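Protein F2 like fibronectin-binding protein (Streptococcus pneumoniae, PDB 5A0N) probably serves as a surface adhesin of this Gram-positive pathogen, with an N-terminal internal-thioester domain suited to covalent attachment to host molecules. Local coordinates at residues A[122-127]-A[137-142]; A[112-117]-A[187-192]; A[63-66]-A[71-74]; A[146-149]-A[153-156]; A[11-14]-A[18-21]. All coordinates share one frame; numbering follows the deposited sequence. Where two conformers were deposited one is given.

Contact 1: A[122-127]-A[137-142]; sequences DIVKRA and TYFHQV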
# COMPACT_ATOMS: atom_id res chain seq x y z
N ASP A 122 -10.90 -11.22 10.11
CA ASP A 122 -11.71 -10.28 10.90
C ASP A 122 -10.87 -9.54 11.95
O ASP A 122 -11.26 -9.40 13.11
CB ASP A 122 -12.92 -10.98 11.53
CG ASP A 122 -14.10 -11.00 10.61
OD1 ASP A 122 -14.38 -9.96 9.99
OD2 ASP A 122 -14.74 -12.06 10.53
N ILE A 123 -9.75 -9.00 11.50
CA ILE A 123 -8.92 -8.16 12.35
C ILE A 123 -9.64 -6.86 12.67
O ILE A 123 -9.56 -6.37 13.81
CB ILE A 123 -7.56 -7.91 11.69
CG1 ILE A 123 -6.82 -9.25 11.57
CG2 ILE A 123 -6.75 -6.87 12.46
CD1 ILE A 123 -5.56 -9.20 10.77
N VAL A 124 -10.27 -6.25 11.66
CA VAL A 124 -10.89 -4.95 11.91
C VAL A 124 -11.99 -5.01 12.97
O VAL A 124 -12.03 -4.18 13.88
CB VAL A 124 -11.38 -4.32 10.61
CG1 VAL A 124 -12.24 -3.08 10.88
CG2 VAL A 124 -10.20 -3.96 9.73
N LYS A 125 -12.87 -6.02 12.90
CA LYS A 125 -13.90 -6.16 13.93
C LYS A 125 -13.28 -6.29 15.31
O LYS A 125 -13.77 -5.72 16.28
CB LYS A 125 -14.74 -7.43 13.71
CG LYS A 125 -15.82 -7.36 12.68
CD LYS A 125 -16.70 -8.60 12.76
N ARG A 126 -12.21 -7.06 15.42
CA ARG A 126 -11.59 -7.26 16.74
C ARG A 126 -10.86 -6.02 17.26
O ARG A 126 -10.82 -5.81 18.46
CB ARG A 126 -10.63 -8.46 16.68
CG ARG A 126 -11.38 -9.78 16.49
CD ARG A 126 -10.44 -10.94 16.50
NE ARG A 126 -9.70 -11.05 15.25
CZ ARG A 126 -8.50 -11.62 15.10
NH1 ARG A 126 -7.80 -12.07 16.13
NH2 ARG A 126 -8.04 -11.72 13.88
N ALA A 127 -10.25 -5.24 16.37
CA ALA A 127 -9.44 -4.09 16.79
C ALA A 127 -10.22 -2.78 16.89
O ALA A 127 -9.94 -1.98 17.80
CB ALA A 127 -8.24 -3.93 15.85
N THR A 137 -8.44 4.07 7.34
CA THR A 137 -7.07 4.61 7.22
C THR A 137 -6.12 4.01 8.23
O THR A 137 -4.97 3.75 7.90
CB THR A 137 -7.06 6.15 7.33
OG1 THR A 137 -7.58 6.53 8.61
CG2 THR A 137 -7.85 6.81 6.19
N TYR A 138 -6.57 3.81 9.47
CA TYR A 138 -5.64 3.34 10.51
C TYR A 138 -5.18 1.88 10.25
O TYR A 138 -4.05 1.53 10.54
CB TYR A 138 -6.23 3.49 11.93
CG TYR A 138 -6.19 4.93 12.45
CD1 TYR A 138 -7.04 5.90 11.96
CD2 TYR A 138 -5.29 5.30 13.42
CE1 TYR A 138 -6.98 7.18 12.44
CE2 TYR A 138 -5.25 6.60 13.89
CZ TYR A 138 -6.10 7.52 13.40
OH TYR A 138 -6.05 8.81 13.88
N PHE A 139 -6.06 1.06 9.67
CA PHE A 139 -5.65 -0.31 9.29
C PHE A 139 -4.74 -0.28 8.07
O PHE A 139 -3.82 -1.07 7.96
CB PHE A 139 -6.86 -1.20 9.05
CG PHE A 139 -6.55 -2.68 8.92
CD1 PHE A 139 -5.74 -3.34 9.83
CD2 PHE A 139 -7.14 -3.43 7.90
CE1 PHE A 139 -5.51 -4.71 9.72
CE2 PHE A 139 -6.90 -4.79 7.81
CZ PHE A 139 -6.10 -5.41 8.71
N HIS A 140 -5.02 0.63 7.11
CA HIS A 140 -4.10 0.78 5.97
C HIS A 140 -2.69 1.02 6.50
O HIS A 140 -1.72 0.41 6.03
CB HIS A 140 -4.55 1.94 5.07
CG HIS A 140 -3.69 2.07 3.85
ND1 HIS A 140 -2.46 2.69 3.86
CD2 HIS A 140 -3.90 1.65 2.58
CE1 HIS A 140 -1.95 2.63 2.65
NE2 HIS A 140 -2.79 2.00 1.85
N GLN A 141 -2.56 1.92 7.47
CA GLN A 141 -1.24 2.32 7.93
C GLN A 141 -0.49 1.13 8.57
O GLN A 141 0.69 0.97 8.31
CB GLN A 141 -1.36 3.48 8.91
CG GLN A 141 -0.02 4.03 9.35
CD GLN A 141 -0.13 5.23 10.25
OE1 GLN A 141 -1.01 5.28 11.10
NE2 GLN A 141 0.71 6.24 9.99
N VAL A 142 -1.15 0.32 9.41
CA VAL A 142 -0.41 -0.82 9.99
C VAL A 142 -0.08 -1.88 8.96
O VAL A 142 1.00 -2.47 8.99
CB VAL A 142 -1.06 -1.46 11.23
CG1 VAL A 142 -0.94 -0.50 12.40
CG2 VAL A 142 -2.51 -1.89 10.98
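F139 is the residue of segment 137-142 that reaches helix 123-128, and its ring meets the I123 and V124 side chains there. With CG anti to the backbone N (chi1 -169°), the phenyl group extends out of helix 132-152 toward the shorter helix. V124 covers one face: its CG2 methyl lies 3.6 Å from F139 CD2, above the rim and not the middle of the ring, and makes a CH-pi contact. This is apolar helix-helix packing inside the pilus-presented adhesin helical insertion region. It joins two helices that follow each other in the chain, with V124 also resting on L132 and A135 near the start of the long helix. The second contact comes from I123, whose CG2 approaches F139 CE1 obliquely at 3.7 Å, the two side chains crossing at about a right angle. The same methyl lies 4.1 Å from F139 CZ, so isoleucine meets the far end of the phenyl group while valine sits over the CD2 and CE2 side. On its own helix I123 also leans on M178 of helix 170-182.

Contact 2: A[112-117]-A[187-192]; sequences LSYMYL and TVPYEN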
# COMPACT_ATOMS: atom_id res chain seq x y z
N LEU A 112 -0.77 -9.48 2.72
CA LEU A 112 -1.05 -8.30 3.52
C LEU A 112 -2.04 -7.38 2.79
O LEU A 112 -2.97 -6.86 3.41
CB LEU A 112 0.26 -7.58 3.85
CG LEU A 112 1.11 -8.28 4.92
CD1 LEU A 112 2.53 -7.78 4.90
CD2 LEU A 112 0.47 -8.13 6.28
N SER A 113 -1.84 -7.16 1.49
CA SER A 113 -2.79 -6.37 0.73
C SER A 113 -4.16 -7.01 0.70
O SER A 113 -5.18 -6.30 0.82
CB SER A 113 -2.24 -6.04 -0.65
OG SER A 113 -2.03 -7.20 -1.42
N TYR A 114 -4.23 -8.34 0.59
CA TYR A 114 -5.51 -9.02 0.67
C TYR A 114 -6.16 -8.87 2.04
O TYR A 114 -7.39 -8.79 2.14
CB TYR A 114 -5.33 -10.49 0.30
CG TYR A 114 -6.56 -11.36 0.39
CD1 TYR A 114 -7.58 -11.25 -0.53
CD2 TYR A 114 -6.68 -12.31 1.38
CE1 TYR A 114 -8.70 -12.09 -0.45
CE2 TYR A 114 -7.77 -13.12 1.46
CZ TYR A 114 -8.76 -13.04 0.54
OH TYR A 114 -9.83 -13.90 0.67
N MET A 115 -5.36 -8.83 3.09
CA MET A 115 -5.95 -8.63 4.39
C MET A 115 -6.61 -7.24 4.52
O MET A 115 -7.62 -7.12 5.18
CB MET A 115 -4.90 -8.88 5.47
CG MET A 115 -4.43 -10.33 5.51
SD MET A 115 -2.87 -10.60 6.40
CE MET A 115 -3.45 -10.71 8.11
N TYR A 116 -6.09 -6.22 3.82
CA TYR A 116 -6.75 -4.95 3.75
C TYR A 116 -8.02 -5.03 2.90
O TYR A 116 -9.08 -4.49 3.29
CB TYR A 116 -5.81 -3.85 3.21
CG TYR A 116 -6.45 -2.49 3.30
CD1 TYR A 116 -6.52 -1.85 4.49
CD2 TYR A 116 -7.05 -1.93 2.20
CE1 TYR A 116 -7.21 -0.65 4.64
CE2 TYR A 116 -7.75 -0.74 2.31
CZ TYR A 116 -7.82 -0.09 3.53
OH TYR A 116 -8.54 1.11 3.61
N LEU A 117 -7.94 -5.66 1.73
CA LEU A 117 -9.09 -5.76 0.84
C LEU A 117 -10.25 -6.54 1.44
O LEU A 117 -11.41 -6.13 1.30
CB LEU A 117 -8.68 -6.46 -0.47
CG LEU A 117 -9.76 -6.63 -1.53
CD1 LEU A 117 -10.11 -5.30 -2.21
CD2 LEU A 117 -9.35 -7.65 -2.58
N THR A 187 -5.85 -19.05 2.95
CA THR A 187 -5.44 -19.21 1.58
C THR A 187 -5.84 -17.96 0.80
O THR A 187 -6.95 -17.46 0.95
CB THR A 187 -6.11 -20.45 0.98
OG1 THR A 187 -5.62 -21.59 1.67
CG2 THR A 187 -5.82 -20.59 -0.52
N VAL A 188 -4.92 -17.45 -0.01
CA VAL A 188 -5.20 -16.30 -0.86
C VAL A 188 -5.84 -16.82 -2.15
O VAL A 188 -5.25 -17.66 -2.82
CB VAL A 188 -3.91 -15.53 -1.22
CG1 VAL A 188 -4.21 -14.37 -2.16
CG2 VAL A 188 -3.20 -15.03 0.03
N PRO A 189 -7.03 -16.32 -2.52
CA PRO A 189 -7.74 -16.82 -3.70
C PRO A 189 -7.28 -16.12 -4.99
O PRO A 189 -8.00 -15.32 -5.59
CB PRO A 189 -9.20 -16.52 -3.36
CG PRO A 189 -9.11 -15.22 -2.60
CD PRO A 189 -7.88 -15.39 -1.75
N TYR A 190 -6.04 -16.38 -5.38
CA TYR A 190 -5.44 -15.67 -6.51
C TYR A 190 -6.29 -15.67 -7.78
O TYR A 190 -6.32 -14.67 -8.50
CB TYR A 190 -4.04 -16.29 -6.83
CG TYR A 190 -3.02 -16.03 -5.74
CD1 TYR A 190 -2.45 -14.77 -5.61
CD2 TYR A 190 -2.61 -17.01 -4.86
CE1 TYR A 190 -1.55 -14.49 -4.62
CE2 TYR A 190 -1.70 -16.74 -3.86
CZ TYR A 190 -1.17 -15.47 -3.73
OH TYR A 190 -0.29 -15.23 -2.71
N GLU A 191 -6.97 -16.77 -8.08
CA GLU A 191 -7.72 -16.87 -9.32
C GLU A 191 -8.89 -15.87 -9.34
O GLU A 191 -9.41 -15.57 -10.41
CB GLU A 191 -8.22 -18.30 -9.55
CG GLU A 191 -9.32 -18.73 -8.58
N ASN A 192 -9.29 -15.36 -8.17
CA ASN A 192 -10.38 -14.41 -8.05
C ASN A 192 -9.96 -12.97 -7.86
O ASN A 192 -10.81 -12.08 -7.69
CB ASN A 192 -11.33 -14.84 -6.93
CG ASN A 192 -12.05 -16.13 -7.26
OD1 ASN A 192 -12.26 -16.49 -8.43
ND2 ASN A 192 -12.47 -16.83 -6.24
O HOH W 1 -8.93 -16.06 2.38
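Y114 of helix 105-118 and P189 of the loop before strand 193-200 approach from opposite directions, the phenol end of one meeting the pyrrolidine ring of the other. Because CG of Y114 lies anti to its own backbone N (chi1 177°), the aromatic side chain stands out from the helix and carries its far end to the loop. P189 CD comes to 3.4 Å from Y114 CZ, and the neighbouring carbon P189 CG lies 3.6 Å from Y114 OH. The proline approaches the ring obliquely, so this is close apolar contact without a stack. The hydroxyl gains a polar link as well: a water lies 2.9 Å from Y114 OH and donates to T187 O at 2.8 Å, tying the phenol to the loop backbone two residues ahead of the proline. Y190 then turns back on its own segment, with V188 CG1 seated over the centre of its ring, while its hydroxyl bonds to S110 OG of the same helix that bears Y114. P189 itself also packs on W216 of strand 211-216. The backbone here makes an inverse gamma turn centred on P189, and a short 3-10 segment, 190-192, follows it. The contact thus joins the helical region to a turn that leads into 193-200, an inner strand of the four-stranded antiparallel sheet, between 211-216 and 75-78.

Contact 3: A[63-66]-A[71-74]; sequences FPSF and PKGI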
# COMPACT_ATOMS: atom_id res chain seq x y z
N PHE A 63 8.15 9.50 -1.96
CA PHE A 63 6.73 9.14 -1.90
C PHE A 63 5.94 10.09 -2.77
O PHE A 63 6.24 11.29 -2.82
CB PHE A 63 6.21 9.23 -0.46
CG PHE A 63 6.60 8.11 0.46
CD1 PHE A 63 7.74 7.31 0.27
CD2 PHE A 63 5.83 7.85 1.57
CE1 PHE A 63 8.06 6.34 1.18
CE2 PHE A 63 6.15 6.89 2.47
CZ PHE A 63 7.28 6.15 2.29
N PRO A 64 4.89 9.58 -3.41
CA PRO A 64 4.10 10.43 -4.31
C PRO A 64 3.09 11.29 -3.58
O PRO A 64 2.67 10.99 -2.46
CB PRO A 64 3.40 9.40 -5.21
CG PRO A 64 3.18 8.25 -4.25
CD PRO A 64 4.43 8.19 -3.42
N SER A 65 2.67 12.36 -4.26
CA SER A 65 1.66 13.24 -3.68
C SER A 65 1.00 14.03 -4.81
O SER A 65 1.39 13.96 -5.96
CB SER A 65 2.31 14.20 -2.67
OG SER A 65 3.29 15.04 -3.28
N PHE A 66 -0.05 14.75 -4.42
CA PHE A 66 -0.89 15.49 -5.37
C PHE A 66 -1.38 16.78 -4.72
O PHE A 66 -2.52 17.21 -4.93
CB PHE A 66 -2.04 14.61 -5.85
CG PHE A 66 -2.78 15.13 -7.07
CD1 PHE A 66 -2.11 15.41 -8.24
CD2 PHE A 66 -4.15 15.30 -7.05
CE1 PHE A 66 -2.77 15.86 -9.37
CE2 PHE A 66 -4.84 15.75 -8.18
CZ PHE A 66 -4.13 16.03 -9.34
N PRO A 71 1.17 16.98 -9.44
CA PRO A 71 1.65 15.62 -9.15
C PRO A 71 3.13 15.61 -8.83
O PRO A 71 3.92 16.28 -9.47
CB PRO A 71 1.39 14.87 -10.46
CG PRO A 71 1.43 15.94 -11.52
CD PRO A 71 0.86 17.17 -10.87
N LYS A 72 3.49 14.80 -7.83
CA LYS A 72 4.89 14.39 -7.60
C LYS A 72 4.80 12.88 -7.60
O LYS A 72 4.17 12.29 -6.73
CB LYS A 72 5.44 14.94 -6.28
CG LYS A 72 5.68 16.47 -6.30
CD LYS A 72 6.91 16.82 -7.15
CE LYS A 72 7.27 18.29 -7.15
NZ LYS A 72 8.22 18.60 -8.27
N GLY A 73 5.46 12.26 -8.57
CA GLY A 73 5.40 10.81 -8.76
C GLY A 73 4.32 10.44 -9.73
O GLY A 73 3.13 10.51 -9.40
N ILE A 74 4.74 10.02 -10.92
CA ILE A 74 3.83 9.70 -11.99
C ILE A 74 4.11 8.26 -12.38
O ILE A 74 5.27 7.84 -12.46
CB ILE A 74 4.04 10.67 -13.18
CG1 ILE A 74 3.81 12.12 -12.72
CG2 ILE A 74 3.09 10.32 -14.31
CD1 ILE A 74 4.09 13.16 -13.78
O HOH W 2 1.27 11.60 -7.77
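In S65, OG lies between the backbone N and the carbonyl carbon (chi1 61°), a rotation that places it 3.7 Å from K72 CB; in K72, CG lies anti to the carbonyl carbon (chi1 -71°), which directs the chain beyond it. The two residues form a single antiparallel beta bridge, a hydrogen-bonded pair closing a hairpin-like turn in the loop between strands 55-56 and 75-78. Both bonds of the pair are well formed. S65 N donates to K72 O at 2.9 Å with the donor in the carbonyl plane, and K72 N returns a nearly straight bond to S65 O (175° at the hydrogen), tilted from that carbonyl plane. K72 O is approached as well by P64 CA, a CA-H...O contact, so proline and serine together close round one carbonyl. The lysine chain bends at chi2 and leads away from the bridge. G73 has a positive phi, and the absence of a side chain is what lets its backbone pass so close to P64, with G73 CA 4.3 Å from P64 CB. On the turn side, F66 CD1 lies 3.8 Å from P71 N, with P71 CA at the ring edge; the phenyl group also meets H47 edge-to-face and packs with Y20. P64 rests in turn on S21, so the turn is seated against strand 19-21. A water lies 3.0 Å from S65 O and 2.7 Å from G73 O, within bonding distance of both and able to serve either.

Contact 4: A[146-149]-A[153-156]; sequences EIWR and GMRV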
# COMPACT_ATOMS: atom_id res chain seq x y z
N GLU A 146 3.75 -3.22 7.93
CA GLU A 146 4.12 -4.62 7.86
C GLU A 146 4.59 -5.01 6.46
O GLU A 146 5.50 -5.84 6.34
CB GLU A 146 3.03 -5.52 8.40
CG GLU A 146 3.55 -6.88 8.90
CD GLU A 146 4.41 -6.84 10.15
OE1 GLU A 146 4.83 -5.73 10.57
OE2 GLU A 146 4.67 -7.92 10.72
N ILE A 147 4.04 -4.38 5.41
CA ILE A 147 4.61 -4.58 4.08
C ILE A 147 6.07 -4.18 4.07
O ILE A 147 6.92 -4.91 3.53
CB ILE A 147 3.76 -3.88 3.01
CG1 ILE A 147 2.46 -4.67 2.85
CG2 ILE A 147 4.50 -3.68 1.70
CD1 ILE A 147 1.40 -3.99 1.98
N TRP A 148 6.39 -3.03 4.67
CA TRP A 148 7.76 -2.52 4.73
C TRP A 148 8.68 -3.37 5.61
O TRP A 148 9.89 -3.36 5.40
CB TRP A 148 7.77 -1.07 5.23
CG TRP A 148 7.28 -0.09 4.24
CD1 TRP A 148 7.34 -0.17 2.90
CD2 TRP A 148 6.69 1.19 4.55
NE1 TRP A 148 6.85 1.00 2.33
CE2 TRP A 148 6.42 1.84 3.33
CE3 TRP A 148 6.35 1.84 5.73
CZ2 TRP A 148 5.84 3.11 3.27
CZ3 TRP A 148 5.73 3.05 5.67
CH2 TRP A 148 5.49 3.69 4.45
N ARG A 149 8.13 -4.13 6.54
CA ARG A 149 8.96 -5.11 7.27
C ARG A 149 9.63 -6.03 6.27
O ARG A 149 10.80 -6.36 6.42
CB ARG A 149 8.08 -5.92 8.23
CG ARG A 149 8.83 -7.04 8.93
CD ARG A 149 7.94 -7.78 9.90
NE ARG A 149 8.64 -8.89 10.52
CZ ARG A 149 8.05 -9.77 11.32
NH1 ARG A 149 6.81 -9.61 11.69
NH2 ARG A 149 8.75 -10.78 11.82
N GLY A 153 12.89 -4.31 5.63
CA GLY A 153 13.36 -4.65 6.97
C GLY A 153 12.84 -3.74 8.07
O GLY A 153 13.38 -3.74 9.16
N MET A 154 11.77 -2.99 7.81
CA MET A 154 11.21 -2.05 8.78
C MET A 154 10.21 -2.73 9.70
O MET A 154 9.00 -2.63 9.53
CB MET A 154 10.59 -0.85 8.06
CG MET A 154 10.10 0.20 9.05
SD MET A 154 9.45 1.65 8.26
CE MET A 154 10.83 2.70 8.60
N ARG A 155 10.74 -3.43 10.68
CA ARG A 155 9.94 -4.10 11.70
C ARG A 155 9.66 -3.10 12.82
O ARG A 155 10.58 -2.50 13.38
CB ARG A 155 10.68 -5.32 12.24
CG ARG A 155 9.87 -6.10 13.25
CD ARG A 155 10.58 -7.39 13.64
NE ARG A 155 11.90 -7.20 14.24
CZ ARG A 155 12.13 -6.91 15.52
NH1 ARG A 155 11.12 -6.69 16.37
NH2 ARG A 155 13.37 -6.82 15.97
N VAL A 156 8.37 -2.88 13.08
CA VAL A 156 7.95 -1.95 14.10
C VAL A 156 7.41 -2.71 15.31
O VAL A 156 6.55 -3.59 15.16
CB VAL A 156 6.88 -0.97 13.52
CG1 VAL A 156 6.47 0.00 14.58
CG2 VAL A 156 7.40 -0.26 12.32
O HOH W 3 6.52 -3.48 10.88
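Two pairs of side chains run alongside each other where helix 132-152 ends: W148 with M154, and R149 with R155. In the first, the CB atoms approach to 4.0 Å and both side chains point the same way, which sets M154 SD beside the six-membered part of the indole, 4.0 Å from W148 CE3. The sulfur comes in obliquely, a Met-aromatic contact. In the second, R149 is extended from CG to NE, with CG anti to the backbone N (chi1 175°). R155 is likewise extended through its first two torsions, which places R155 CD over one face of the R149 guanidinium, 4.0 Å from R149 NE; the bend at chi3 then turns its own guanidinium, leaving the two planes 68° apart. The backbone beneath makes the turn. G153, with positive phi, is the first residue to leave the helix, and M154 N then donates to W148 O at 3.1 Å, from above the carbonyl plane. M154 in turn centres an inverse gamma turn. A water lies between M154 O and E146 OE1, within bonding distance of both, and accepts from V156 N. E146 OE2 receives R149 NH1 at 2.9 Å on its syn side. A glycerol bonded to R149 NH1 and a MES molecule beside M154 probably come from the crystallisation liquor. R149 and R180 of helix 170-182 both grip E146 OE2, which probably favours the ionised form of this carboxylate.

Contact 5: A[11-14]-A[18-21]; sequences KGIS and KYYS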
# COMPACT_ATOMS: atom_id res chain seq x y z
N LYS A 11 -12.60 2.19 -11.20
CA LYS A 11 -12.51 1.73 -12.59
C LYS A 11 -11.84 2.75 -13.53
O LYS A 11 -11.77 2.53 -14.72
CB LYS A 11 -13.88 1.29 -13.13
CG LYS A 11 -14.49 0.02 -12.51
CD LYS A 11 -13.62 -1.22 -12.64
N GLY A 12 -11.25 3.82 -12.99
CA GLY A 12 -10.57 4.79 -13.82
C GLY A 12 -9.41 4.17 -14.61
O GLY A 12 -8.57 3.48 -14.03
N ILE A 13 -9.38 4.49 -15.90
CA ILE A 13 -8.26 4.15 -16.76
C ILE A 13 -7.84 5.42 -17.49
O ILE A 13 -8.66 6.09 -18.11
CB ILE A 13 -8.63 3.04 -17.77
CG1 ILE A 13 -8.91 1.73 -16.98
CG2 ILE A 13 -7.53 2.84 -18.81
CD1 ILE A 13 -7.70 1.03 -16.34
N SER A 14 -6.57 5.77 -17.41
CA SER A 14 -6.04 7.01 -17.97
C SER A 14 -5.88 6.90 -19.47
O SER A 14 -5.30 5.91 -19.93
CB SER A 14 -4.63 7.30 -17.40
OG SER A 14 -4.28 8.61 -17.72
N LYS A 18 -0.96 7.24 -17.73
CA LYS A 18 -0.28 7.79 -16.56
C LYS A 18 -1.24 8.05 -15.41
O LYS A 18 -2.40 8.41 -15.60
CB LYS A 18 0.47 9.10 -16.90
CG LYS A 18 1.47 8.98 -18.05
CD LYS A 18 2.54 7.92 -17.77
CE LYS A 18 3.60 7.84 -18.84
NZ LYS A 18 4.50 8.97 -18.67
N TYR A 19 -0.72 7.85 -14.21
CA TYR A 19 -1.48 7.90 -12.97
C TYR A 19 -0.72 8.68 -11.91
O TYR A 19 0.52 8.69 -11.91
CB TYR A 19 -1.76 6.47 -12.46
CG TYR A 19 -2.57 5.64 -13.44
CD1 TYR A 19 -1.94 4.97 -14.48
CD2 TYR A 19 -3.96 5.56 -13.37
CE1 TYR A 19 -2.65 4.27 -15.43
CE2 TYR A 19 -4.69 4.83 -14.29
CZ TYR A 19 -4.03 4.21 -15.34
OH TYR A 19 -4.82 3.55 -16.25
N TYR A 20 -1.47 9.30 -11.00
CA TYR A 20 -0.95 10.04 -9.87
C TYR A 20 -1.43 9.35 -8.59
O TYR A 20 -2.36 8.55 -8.63
CB TYR A 20 -1.43 11.49 -9.85
CG TYR A 20 -1.26 12.28 -11.12
CD1 TYR A 20 -0.17 12.10 -11.98
CD2 TYR A 20 -2.18 13.25 -11.46
CE1 TYR A 20 0.00 12.89 -13.10
CE2 TYR A 20 -2.04 14.03 -12.56
CZ TYR A 20 -0.94 13.87 -13.40
OH TYR A 20 -0.79 14.65 -14.52
N SER A 21 -0.81 9.69 -7.46
CA SER A 21 -1.32 9.22 -6.18
C SER A 21 -1.52 10.37 -5.20
O SER A 21 -0.75 11.36 -5.16
CB SER A 21 -0.39 8.19 -5.56
OG SER A 21 -0.83 7.75 -4.29
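S14 and K18 bring their CA atoms to 6.0 Å where the chain turns from an irregular segment into strand 19-21. The phenol of Y19 reaches back across this turn. CG lies anti to the carbonyl carbon (chi1 -61°), and the ring reaches toward 12-14, its edge to G12 and I13 and one face to S14, until its hydroxyl accepts a hydrogen bond from S14 N, 3.1 Å from Y19 OH and nearly straight at 167°. S14 covers that face with its CB, offset toward the rim and 3.8 Å from Y19 CZ, in a CH-pi contact. Tyrosine is therefore held at its polar end and across its face by one residue. I13 closes in on the same hydroxyl, with CG2 3.8 Å from Y19 OH. The serine hydroxyl is hydrogen-bonded to N16 OD1 and to S44 OG; K18 O, 2.8 Å from S14 OG, is an alternative acceptor, so the destination of the proton is not settled. The lysine side chain leads away and pairs with D201. Beyond the contact, the Y19 ring meets Y198 edge-to-face. N16 OD1 also takes K18 N, the bond of an Asx turn, and this turn delivers the chain into 19-21, an end strand of the antiparallel sheet with 41-43 and 49-51, which also bonds to Y75.

Overall arrangement
Contact 1 is buried and wholly apolar, whereas contact 4 lies at the surface and relies on backbone bonds, a water and charged groups; both use helix 132-152. Contact 2 is partly buried, mixing apolar packing with a water link, and touches both: M115 and Y116 pack on the residues of contact 1, and L112 meets I147 of contact 4. Contact 5, buried, and contact 3, partly buried, lie on the beta side of the fold and touch through F66, P71 and Y20. Contact 3 pairs main chain with main chain, while the firm bond of contact 5 runs from a backbone N-H to a tyrosine hydroxyl. F63 against W148 connects contact 3 to contact 4, one place where the two regions meet.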